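Local coordinates for protein glycoside hydrolase (Streptococcus pneumoniae serotype 4, PDB 6ORH) that probably hydrolyses alpha-L-fucosidic linkages in host glycans, as an alpha-L-fucosidase of glycoside hydrolase family 29, at residues 47-52 and 94-99; 259-264 and 305-310; 382-387 and 441-446. The protein carries 2 engineered substitutions. One frame throughout, in Å; residues are numbered along the deposited sequence. Where two conformers were deposited one is given.

Contact 1. Residues 47-52 and 94-99; sequences ERFNPS and KVSPWR. With EDO (1,2-ethanediol), chain J.
Phe49 and Pro51 meet the Trp98 indole from the same side of its plane, and Arg99 CG packs over the opposite face, where two loops of the TIM-barrel domain come together, one between helices 31-35 and 56-65, the other after strand 70-74. Trp98 CB starts 3.7 Å from Phe49 O, a buried oxygen with no partner in the model. CG is anti to the backbone N (chi1 -180°), beside the carbonyl carbon. CG and CD1 run under Pro51, whose CG is 3.6 Å from CD1 and sits over the five-membered ring in a CH-pi contact. Pro51, centre of an inverse gamma turn, suits this place because its compact, puckered ring presents C-H groups to the aromatic face. NE1 lies over the centre of the Arg99 guanidinium, 3.5 Å above its plane. CD2 is near Phe49 CE2, and CE3 approaches that atom to 3.9 Å. The two side chains lie side by side; Phe49 turns its edge toward the face of the five-membered ring, an offset edge-to-face pair with planes 79° apart. A water ties Asn50 OD1 to Arg99 N. At the outer end a 1,2-ethanediol, probably from the crystallisation liquor, gives O2 to Ser52 O and receives Arg99 NH1 on O1 at 2.7 Å.

Contact 2. Residues 259-264 and 305-310; sequences SIRPGW and DAKDIE. With FUC (alpha-L-fucopyranose), chain C.
Arg261 sets its CG anti to the carbonyl carbon (chi1 -77°) and bends at chi2, while Asp308 likewise carries its CG anti to the carbonyl carbon (chi1 -63°). The two side chains cross at about a right angle. They anchor the loop after TIM-barrel strand 250-259 to the first turn of helix 306-322. The guanidinium grips the carboxylate side-on. NE gives a nearly straight bond of 2.8 Å to the syn lone pair of Asp308 OD2, and NH2 reaches OD1 at 3.0 Å, somewhat out of the carboxylate plane. The two flat groups are turned 40° against each other, so the pairing is twisted rather than coplanar. Arginine suits the place because its several N-H groups serve more than one acid: NH2 also lies 3.5 Å from Asp305 OD2, a longer salt bridge. Asp305 is the N-cap of the helix, and its OD2 accepts from Lys307 N (2.9 Å) and Lys307 NZ (2.9 Å), which come from opposite faces of the carboxylate. Acids at a helix start would probably be favoured by the helix dipole and the amide N-H groups there, and here they probably also offset the nearness of two cations, Arg261 NH2 and Lys307 NZ, which share a water as acceptor. Ile260 CG2 packs 3.6 Å from Asp308 OD2, beside the salt bridge. Within the loop, Ser259 OG forms an ST turn with Arg261 N and donates to Gly263 O, bonds that brace the turn leading to Trp264 of the glycan pocket. There Trp264 offers its indole face to fucose: Ser259 CB lies over one side of the ring, and on the other FUC C6 stands 3.5 Å above the plane, toward the rim.

Contact 3. Residues 382-387 and 441-446; sequences REDLKL and LLTKIS
Arg382 and Thr443 join the two segments through their main chains, at the ends of two neighbouring inner strands, 378-382 and 441-448, of an antiparallel sheet in the galactose-binding-like domain of the F5/8 type C family. Thr443 N donates to Arg382 O at 2.8 Å, and Arg382 N reaches Lys444 O at a longer 3.3 Å. The same Arg382 carbonyl also receives a CA-H...O contact from Leu442 CA at 3.1 Å, so one oxygen faces two neighbouring residues where strand 441-448 is interrupted. Within its own segment, Asp384 OD1 takes Lys386 N in an Asx turn that opens the 3-10 segment.

Among the charged groups, Arg382 and Lys444 run side by side, pointing the same way, although the modelled end of Lys444 is doubtful. Glu380 OE2, salt-bridged to both Arg382 NE and Lys444 NZ, probably offsets the repulsion between the two cations. On the other side, water links Leu441 N to Glu383 OE2; OE1 of this acid accepts from Gly414 N, and OE2 from Arg390 N and Ile391 N.

Apolar contacts are fewer. Leu387 CD1 meets Leu441 CD2 at 3.7 Å, the two chains crossing at about a right angle, and Thr443 CG2 rests on Asp384 CB at 3.7 Å.

Threonine suits this spot with one methyl and one hydroxyl. Its polar branch makes a separate contact: chi1 of 64° puts OG1 between the backbone N and carbonyl carbon, 3.3 Å from Arg382 CB.

Thr443 belongs to a calcium site seen in a crystal structure of this protein, though no ion is bound to this chain here. The backbone bond from its N to Arg382 O therefore probably helps hold this calcium-binding residue in position.

Contacts 1 and 2 both belong to the barrel domain and lie on the same side of the chain's centre, their centres about 23 Å apart and their nearest atoms about 12 Å. Of the three, contact 2 holds a residue of the fucose pocket, Trp264, while its salt-bridge network stands behind the pocket: the Arg261 side chain is about 11 Å from a bound 2-acetamido-2-deoxy-alpha-D-glucopyranose. Contact 1 joins loops away from the annotated sites. Contact 3 is in the other domain, on the opposite side of the chain's centre; its centre is about 34 Å from that of contact 2 and about 50 Å from that of contact 1, and it concerns the calcium site rather than the fucose pocket.

Contact 1. Residues 47-52 and 94-99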
loop_
_atom_site.group_PDB
_atom_site.type_symbol
_atom_site.label_atom_id
_atom_site.label_comp_id
_atom_site.label_asym_id
_atom_site.label_seq_id
_atom_site.Cartn_x
_atom_site.Cartn_y
_atom_site.Cartn_z
ATOM N N GLU A 47 -36.425 27.767 1.688
ATOM C CA GLU A 47 -36.710 28.532 0.478
ATOM C C GLU A 47 -35.518 28.514 -0.485
ATOM O O GLU A 47 -35.697 28.730 -1.685
ATOM C CB GLU A 47 -37.181 29.956 0.795
ATOM C CG GLU A 47 -38.321 30.010 1.796
ATOM C CD GLU A 47 -39.732 29.779 1.270
ATOM O OE1 GLU A 47 -39.901 29.655 0.040
ATOM O OE2 GLU A 47 -40.662 29.718 2.100
ATOM N N ARG A 48 -34.308 28.238 0.032
ATOM C CA ARG A 48 -33.113 28.216 -0.807
ATOM C C ARG A 48 -33.039 26.922 -1.632
ATOM O O ARG A 48 -32.295 26.854 -2.611
ATOM C CB ARG A 48 -31.845 28.398 0.039
ATOM C CG ARG A 48 -31.705 29.762 0.707
ATOM C CD ARG A 48 -30.860 30.745 -0.079
ATOM N NE ARG A 48 -29.462 30.342 -0.202
ATOM C CZ ARG A 48 -28.505 30.641 0.677
ATOM N NH1 ARG A 48 -28.785 31.357 1.748
ATOM N NH2 ARG A 48 -27.265 30.225 0.485
ATOM N N PHE A 49 -33.818 25.907 -1.244
ATOM C CA PHE A 49 -33.777 24.616 -1.935
ATOM C C PHE A 49 -34.693 24.664 -3.164
ATOM O O PHE A 49 -35.884 24.335 -3.063
ATOM C CB PHE A 49 -34.146 23.463 -0.984
ATOM C CG PHE A 49 -33.966 22.102 -1.605
ATOM C CD1 PHE A 49 -32.692 21.553 -1.752
ATOM C CD2 PHE A 49 -35.057 21.410 -2.118
ATOM C CE1 PHE A 49 -32.528 20.339 -2.411
ATOM C CE2 PHE A 49 -34.897 20.171 -2.726
ATOM C CZ PHE A 49 -33.626 19.637 -2.853
ATOM N N ASN A 50 -34.118 25.010 -4.329
ATOM C CA ASN A 50 -34.894 25.111 -5.563
ATOM C C ASN A 50 -34.078 24.721 -6.798
ATOM O O ASN A 50 -33.773 25.541 -7.662
ATOM C CB ASN A 50 -35.637 26.443 -5.733
ATOM C CG ASN A 50 -36.585 26.400 -6.916
ATOM O OD1 ASN A 50 -36.944 25.324 -7.421
ATOM N ND2 ASN A 50 -36.975 27.569 -7.387
ATOM N N PRO A 51 -33.705 23.433 -6.945
ATOM C CA PRO A 51 -33.067 22.949 -8.178
ATOM C C PRO A 51 -34.061 22.754 -9.332
ATOM O O PRO A 51 -34.523 21.622 -9.617
ATOM C CB PRO A 51 -32.532 21.577 -7.745
ATOM C CG PRO A 51 -33.559 21.126 -6.702
ATOM C CD PRO A 51 -33.897 22.383 -5.926
ATOM N N SER A 52 -34.347 23.845 -10.046
ATOM C CA SER A 52 -35.453 23.829 -10.997
ATOM C C SER A 52 -35.154 22.981 -12.233
ATOM O O SER A 52 -36.090 22.558 -12.920
ATOM C CB SER A 52 -35.853 25.219 -11.403
ATOM O OG SER A 52 -34.729 25.887 -11.951
ATOM N N LYS A 94 -41.521 19.589 1.590
ATOM C CA LYS A 94 -42.894 20.102 1.596
ATOM C C LYS A 94 -42.922 21.622 1.739
ATOM O O LYS A 94 -43.848 22.267 1.235
ATOM C CB LYS A 94 -43.710 19.539 2.757
ATOM C CG LYS A 94 -44.217 18.115 2.606
ATOM C CD LYS A 94 -45.277 17.801 3.660
ATOM C CE LYS A 94 -45.863 16.413 3.493
ATOM N NZ LYS A 94 -46.878 16.111 4.536
ATOM N N VAL A 95 -41.927 22.206 2.410
ATOM C CA VAL A 95 -41.937 23.646 2.630
ATOM C C VAL A 95 -40.921 24.360 1.737
ATOM O O VAL A 95 -40.629 25.548 1.934
ATOM C CB VAL A 95 -41.751 23.998 4.121
ATOM C CG1 VAL A 95 -42.901 23.484 4.982
ATOM C CG2 VAL A 95 -40.415 23.537 4.675
ATOM N N SER A 96 -40.410 23.655 0.715
ATOM C CA SER A 96 -39.484 24.266 -0.221
ATOM C C SER A 96 -40.241 24.650 -1.493
ATOM O O SER A 96 -41.310 24.116 -1.753
ATOM C CB SER A 96 -38.323 23.353 -0.527
ATOM O OG SER A 96 -38.641 22.449 -1.578
ATOM N N PRO A 97 -39.739 25.603 -2.302
ATOM C CA PRO A 97 -40.405 25.935 -3.563
ATOM C C PRO A 97 -40.206 24.920 -4.678
ATOM O O PRO A 97 -40.873 24.989 -5.712
ATOM C CB PRO A 97 -39.810 27.282 -3.971
ATOM C CG PRO A 97 -38.506 27.400 -3.210
ATOM C CD PRO A 97 -38.598 26.478 -2.011
ATOM N N TRP A 98 -39.276 23.980 -4.477
ATOM C CA TRP A 98 -39.042 22.981 -5.507
ATOM C C TRP A 98 -40.360 22.259 -5.803
ATOM O O TRP A 98 -41.037 21.833 -4.876
ATOM C CB TRP A 98 -37.971 22.000 -4.978
ATOM C CG TRP A 98 -37.609 20.906 -5.939
ATOM C CD1 TRP A 98 -37.147 21.069 -7.207
ATOM C CD2 TRP A 98 -37.652 19.484 -5.705
ATOM N NE1 TRP A 98 -36.923 19.853 -7.798
ATOM C CE2 TRP A 98 -37.208 18.862 -6.894
ATOM C CE3 TRP A 98 -38.026 18.683 -4.622
ATOM C CZ2 TRP A 98 -37.165 17.475 -7.034
ATOM C CZ3 TRP A 98 -37.942 17.306 -4.741
ATOM C CH2 TRP A 98 -37.509 16.713 -5.933
ATOM N N ARG A 99 -40.720 22.098 -7.095
ATOM C CA ARG A 99 -41.959 21.414 -7.486
ATOM C C ARG A 99 -43.183 21.993 -6.760
ATOM O O ARG A 99 -44.164 21.286 -6.509
ATOM C CB ARG A 99 -41.866 19.902 -7.265
ATOM C CG ARG A 99 -40.586 19.273 -7.796
ATOM C CD ARG A 99 -40.656 19.017 -9.286
ATOM N NE ARG A 99 -39.596 18.097 -9.692
ATOM C CZ ARG A 99 -38.638 18.395 -10.566
ATOM N NH1 ARG A 99 -38.605 19.581 -11.151
ATOM N NH2 ARG A 99 -37.711 17.495 -10.877
HETATM C C1 EDO J . -37.311 19.126 -14.276
HETATM O O1 EDO J . -36.762 19.698 -13.126
HETATM C C2 EDO J . -37.426 20.197 -15.257
HETATM O O2 EDO J . -38.060 21.277 -14.612
HETATM O O HOH W 1 -40.340 27.391 3.942
HETATM O O HOH W 2 -39.215 23.818 -8.956
#

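Contact 2. Residues 259-264 and 305-310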
loop_
_atom_site.group_PDB
_atom_site.type_symbol
_atom_site.label_atom_id
_atom_site.label_comp_id
_atom_site.label_asym_id
_atom_site.label_seq_id
_atom_site.Cartn_x
_atom_site.Cartn_y
_atom_site.Cartn_z
ATOM N N SER A 259 -15.469 10.404 -2.494
ATOM C CA SER A 259 -16.119 11.349 -3.400
ATOM C C SER A 259 -15.272 11.534 -4.653
ATOM O O SER A 259 -14.037 11.489 -4.597
ATOM C CB SER A 259 -16.347 12.654 -2.696
ATOM O OG SER A 259 -17.090 13.554 -3.548
ATOM N N ILE A 260 -15.950 11.781 -5.788
ATOM C CA ILE A 260 -15.235 12.146 -7.007
ATOM C C ILE A 260 -14.586 13.526 -6.848
ATOM O O ILE A 260 -13.664 13.852 -7.605
ATOM C CB ILE A 260 -16.131 12.053 -8.262
ATOM C CG1 ILE A 260 -15.279 11.923 -9.523
ATOM C CG2 ILE A 260 -17.081 13.253 -8.358
ATOM C CD1 ILE A 260 -16.107 11.735 -10.783
ATOM N N ARG A 261 -15.019 14.294 -5.849
ATOM C CA ARG A 261 -14.497 15.628 -5.587
ATOM C C ARG A 261 -13.866 15.664 -4.198
ATOM O O ARG A 261 -13.978 14.709 -3.409
ATOM C CB ARG A 261 -15.637 16.655 -5.688
ATOM C CG ARG A 261 -16.040 16.989 -7.121
ATOM C CD ARG A 261 -17.554 17.166 -7.298
ATOM N NE ARG A 261 -17.723 17.658 -8.665
ATOM C CZ ARG A 261 -17.530 18.921 -9.038
ATOM N NH1 ARG A 261 -17.237 19.853 -8.143
ATOM N NH2 ARG A 261 -17.587 19.214 -10.321
ATOM N N PRO A 262 -13.171 16.763 -3.818
ATOM C CA PRO A 262 -12.671 16.886 -2.447
ATOM C C PRO A 262 -13.782 16.779 -1.400
ATOM O O PRO A 262 -13.623 16.100 -0.383
ATOM C CB PRO A 262 -11.999 18.271 -2.482
ATOM C CG PRO A 262 -11.486 18.312 -3.896
ATOM C CD PRO A 262 -12.683 17.837 -4.717
ATOM N N GLY A 263 -14.927 17.427 -1.674
ATOM C CA GLY A 263 -16.074 17.389 -0.781
ATOM C C GLY A 263 -17.129 16.397 -1.279
ATOM O O GLY A 263 -17.098 15.986 -2.438
ATOM N N TRP A 264 -18.060 16.054 -0.380
ATOM C CA TRP A 264 -19.186 15.167 -0.672
ATOM C C TRP A 264 -20.290 15.919 -1.418
ATOM O O TRP A 264 -20.976 15.337 -2.252
ATOM C CB TRP A 264 -19.729 14.573 0.643
ATOM C CG TRP A 264 -18.737 13.690 1.350
ATOM C CD1 TRP A 264 -17.913 14.007 2.397
ATOM C CD2 TRP A 264 -18.428 12.331 0.988
ATOM N NE1 TRP A 264 -17.129 12.929 2.727
ATOM C CE2 TRP A 264 -17.391 11.900 1.851
ATOM C CE3 TRP A 264 -18.915 11.451 0.006
ATOM C CZ2 TRP A 264 -16.898 10.598 1.786
ATOM C CZ3 TRP A 264 -18.398 10.181 -0.086
ATOM C CH2 TRP A 264 -17.414 9.758 0.814
ATOM N N ASP A 305 -22.350 17.553 -12.741
ATOM C CA ASP A 305 -21.440 18.471 -13.424
ATOM C C ASP A 305 -20.928 17.846 -14.720
ATOM O O ASP A 305 -20.651 16.647 -14.769
ATOM C CB ASP A 305 -20.270 18.813 -12.490
ATOM C CG ASP A 305 -19.304 19.810 -13.104
ATOM O OD1 ASP A 305 -19.568 21.005 -12.957
ATOM O OD2 ASP A 305 -18.324 19.370 -13.726
ATOM N N ALA A 306 -20.769 18.670 -15.784
ATOM C CA ALA A 306 -20.351 18.177 -17.088
ATOM C C ALA A 306 -19.018 17.420 -17.034
ATOM O O ALA A 306 -18.865 16.423 -17.750
ATOM C CB ALA A 306 -20.267 19.334 -18.069
ATOM N N LYS A 307 -18.069 17.936 -16.227
ATOM C CA LYS A 307 -16.728 17.359 -16.138
ATOM C C LYS A 307 -16.819 16.004 -15.432
ATOM O O LYS A 307 -16.245 15.027 -15.914
ATOM C CB LYS A 307 -15.785 18.283 -15.368
ATOM C CG LYS A 307 -15.636 19.682 -15.977
ATOM C CD LYS A 307 -14.707 20.626 -15.199
ATOM C CE LYS A 307 -15.049 20.833 -13.730
ATOM N NZ LYS A 307 -16.374 21.473 -13.527
ATOM N N ASP A 308 -17.654 15.948 -14.379
ATOM C CA ASP A 308 -17.832 14.684 -13.665
ATOM C C ASP A 308 -18.402 13.618 -14.591
ATOM O O ASP A 308 -17.999 12.461 -14.553
ATOM C CB ASP A 308 -18.784 14.816 -12.470
ATOM C CG ASP A 308 -18.304 15.762 -11.387
ATOM O OD1 ASP A 308 -17.387 16.573 -11.667
ATOM O OD2 ASP A 308 -18.849 15.693 -10.266
ATOM N N ILE A 309 -19.417 13.985 -15.401
ATOM C CA ILE A 309 -19.995 13.044 -16.329
ATOM C C ILE A 309 -18.933 12.526 -17.309
ATOM O O ILE A 309 -18.832 11.319 -17.546
ATOM C CB ILE A 309 -21.192 13.695 -17.058
ATOM C CG1 ILE A 309 -22.315 14.022 -16.070
ATOM C CG2 ILE A 309 -21.673 12.780 -18.173
ATOM C CD1 ILE A 309 -23.385 14.990 -16.653
ATOM N N GLU A 310 -18.154 13.446 -17.906
ATOM C CA GLU A 310 -17.123 13.047 -18.851
ATOM C C GLU A 310 -16.175 12.036 -18.191
ATOM O O GLU A 310 -15.834 11.016 -18.800
ATOM C CB GLU A 310 -16.386 14.307 -19.315
ATOM C CG GLU A 310 -15.311 14.030 -20.336
ATOM C CD GLU A 310 -14.957 15.340 -21.014
ATOM O OE1 GLU A 310 -15.378 15.511 -22.188
ATOM O OE2 GLU A 310 -14.325 16.212 -20.346
HETATM C C1 FUC C . -19.228 11.494 7.044
HETATM C C2 FUC C . -20.230 12.627 6.913
HETATM C C3 FUC C . -20.013 13.279 5.551
HETATM C C4 FUC C . -20.343 12.278 4.438
HETATM C C5 FUC C . -19.435 11.038 4.634
HETATM C C6 FUC C . -19.803 9.905 3.694
HETATM O O2 FUC C . -19.948 13.567 7.965
HETATM O O3 FUC C . -20.859 14.439 5.449
HETATM O O4 FUC C . -21.759 11.949 4.508
HETATM O O5 FUC C . -19.492 10.517 6.022
HETATM O O HOH W 3 -17.301 22.172 -10.858
#

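Contact 3. Residues 382-387 and 441-446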
loop_
_atom_site.group_PDB
_atom_site.type_symbol
_atom_site.label_atom_id
_atom_site.label_comp_id
_atom_site.label_asym_id
_atom_site.label_seq_id
_atom_site.Cartn_x
_atom_site.Cartn_y
_atom_site.Cartn_z
ATOM N N ARG A 382 -9.272 -15.142 -7.787
ATOM C CA ARG A 382 -10.516 -15.101 -7.007
ATOM C C ARG A 382 -10.643 -16.350 -6.141
ATOM O O ARG A 382 -10.412 -17.485 -6.587
ATOM C CB ARG A 382 -11.757 -15.080 -7.907
ATOM C CG ARG A 382 -11.848 -13.859 -8.810
ATOM C CD ARG A 382 -13.277 -13.728 -9.334
ATOM N NE ARG A 382 -13.388 -12.659 -10.311
ATOM C CZ ARG A 382 -14.564 -12.191 -10.739
ATOM N NH1 ARG A 382 -15.680 -12.705 -10.244
ATOM N NH2 ARG A 382 -14.615 -11.221 -11.635
ATOM N N GLU A 383 -11.056 -16.141 -4.886
ATOM C CA GLU A 383 -11.387 -17.244 -4.000
ATOM C C GLU A 383 -12.831 -17.674 -4.204
ATOM O O GLU A 383 -13.565 -17.052 -4.963
ATOM C CB GLU A 383 -11.178 -16.893 -2.521
ATOM C CG GLU A 383 -9.730 -16.962 -2.134
ATOM C CD GLU A 383 -9.494 -16.681 -0.664
ATOM O OE1 GLU A 383 -9.513 -15.476 -0.295
ATOM O OE2 GLU A 383 -9.180 -17.641 0.068
ATOM N N ASP A 384 -13.231 -18.763 -3.548
ATOM C CA ASP A 384 -14.636 -19.123 -3.560
ATOM C C ASP A 384 -15.240 -18.821 -2.193
ATOM O O ASP A 384 -15.174 -19.648 -1.292
ATOM C CB ASP A 384 -14.852 -20.598 -3.928
ATOM C CG ASP A 384 -16.316 -21.022 -3.959
ATOM O OD1 ASP A 384 -17.222 -20.186 -3.683
ATOM O OD2 ASP A 384 -16.549 -22.217 -4.235
ATOM N N LEU A 385 -15.793 -17.624 -2.042
ATOM C CA LEU A 385 -16.124 -17.183 -0.694
ATOM C C LEU A 385 -17.365 -17.890 -0.161
ATOM O O LEU A 385 -17.657 -17.756 1.023
ATOM C CB LEU A 385 -16.277 -15.655 -0.641
ATOM C CG LEU A 385 -15.025 -14.821 -0.890
ATOM C CD1 LEU A 385 -15.315 -13.361 -0.564
ATOM C CD2 LEU A 385 -13.802 -15.324 -0.113
ATOM N N LYS A 386 -18.086 -18.663 -1.001
ATOM C CA LYS A 386 -19.165 -19.476 -0.445
ATOM C C LYS A 386 -18.602 -20.501 0.532
ATOM O O LYS A 386 -19.341 -21.048 1.354
ATOM C CB LYS A 386 -19.884 -20.243 -1.560
ATOM C CG LYS A 386 -20.584 -19.325 -2.545
ATOM C CD LYS A 386 -21.167 -20.034 -3.761
ATOM C CE LYS A 386 -21.964 -19.054 -4.601
ATOM N NZ LYS A 386 -23.043 -19.730 -5.362
ATOM N N LEU A 387 -17.303 -20.779 0.439
ATOM C CA LEU A 387 -16.650 -21.709 1.348
ATOM C C LEU A 387 -15.739 -20.972 2.344
ATOM O O LEU A 387 -14.973 -21.587 3.095
ATOM C CB LEU A 387 -15.893 -22.757 0.520
ATOM C CG LEU A 387 -16.771 -23.882 -0.031
ATOM C CD1 LEU A 387 -16.181 -24.472 -1.301
ATOM C CD2 LEU A 387 -17.001 -24.967 1.018
ATOM N N LEU A 441 -8.899 -22.586 -2.124
ATOM C CA LEU A 441 -9.679 -22.696 -3.357
ATOM C C LEU A 441 -9.476 -21.419 -4.164
ATOM O O LEU A 441 -9.466 -20.304 -3.615
ATOM C CB LEU A 441 -11.170 -22.846 -3.054
ATOM C CG LEU A 441 -11.576 -24.103 -2.295
ATOM C CD1 LEU A 441 -11.752 -23.762 -0.824
ATOM C CD2 LEU A 441 -12.881 -24.659 -2.858
ATOM N N LEU A 442 -9.410 -21.571 -5.492
ATOM C CA LEU A 442 -9.471 -20.414 -6.371
ATOM C C LEU A 442 -10.431 -20.776 -7.499
ATOM O O LEU A 442 -10.452 -21.942 -7.915
ATOM C CB LEU A 442 -8.096 -20.104 -6.969
ATOM C CG LEU A 442 -7.011 -19.560 -6.035
ATOM C CD1 LEU A 442 -5.706 -19.475 -6.808
ATOM C CD2 LEU A 442 -7.407 -18.173 -5.517
ATOM N N THR A 443 -11.180 -19.783 -7.991
ATOM C CA THR A 443 -12.155 -20.023 -9.047
ATOM C C THR A 443 -11.627 -19.604 -10.414
ATOM O O THR A 443 -12.184 -20.015 -11.437
ATOM C CB THR A 443 -13.475 -19.294 -8.778
ATOM O OG1 THR A 443 -13.285 -17.869 -8.795
ATOM C CG2 THR A 443 -14.110 -19.732 -7.475
ATOM N N LYS A 444 -10.563 -18.812 -10.438
ATOM C CA LYS A 444 -10.147 -18.136 -11.657
ATOM C C LYS A 444 -8.761 -17.528 -11.450
ATOM O O LYS A 444 -8.441 -17.005 -10.360
ATOM C CB LYS A 444 -11.112 -16.974 -11.920
ATOM C CG LYS A 444 -10.941 -16.198 -13.222
ATOM C CD LYS A 444 -11.898 -15.016 -13.154
ATOM C CE LYS A 444 -11.529 -13.856 -14.036
ATOM N NZ LYS A 444 -12.542 -12.799 -13.915
ATOM N N ILE A 445 -7.928 -17.625 -12.499
ATOM C CA ILE A 445 -6.741 -16.798 -12.653
ATOM C C ILE A 445 -6.835 -16.163 -14.041
ATOM O O ILE A 445 -7.048 -16.889 -15.019
ATOM C CB ILE A 445 -5.424 -17.590 -12.501
ATOM C CG1 ILE A 445 -5.267 -18.213 -11.109
ATOM C CG2 ILE A 445 -4.228 -16.709 -12.836
ATOM C CD1 ILE A 445 -4.291 -19.359 -11.073
ATOM N N SER A 446 -6.761 -14.833 -14.084
ATOM C CA SER A 446 -6.822 -14.059 -15.319
ATOM C C SER A 446 -5.599 -13.152 -15.424
ATOM O O SER A 446 -4.985 -12.820 -14.408
ATOM C CB SER A 446 -8.125 -13.272 -15.426
ATOM O OG SER A 446 -9.243 -14.177 -15.440
HETATM O O HOH W 4 -9.532 -20.044 -0.779
#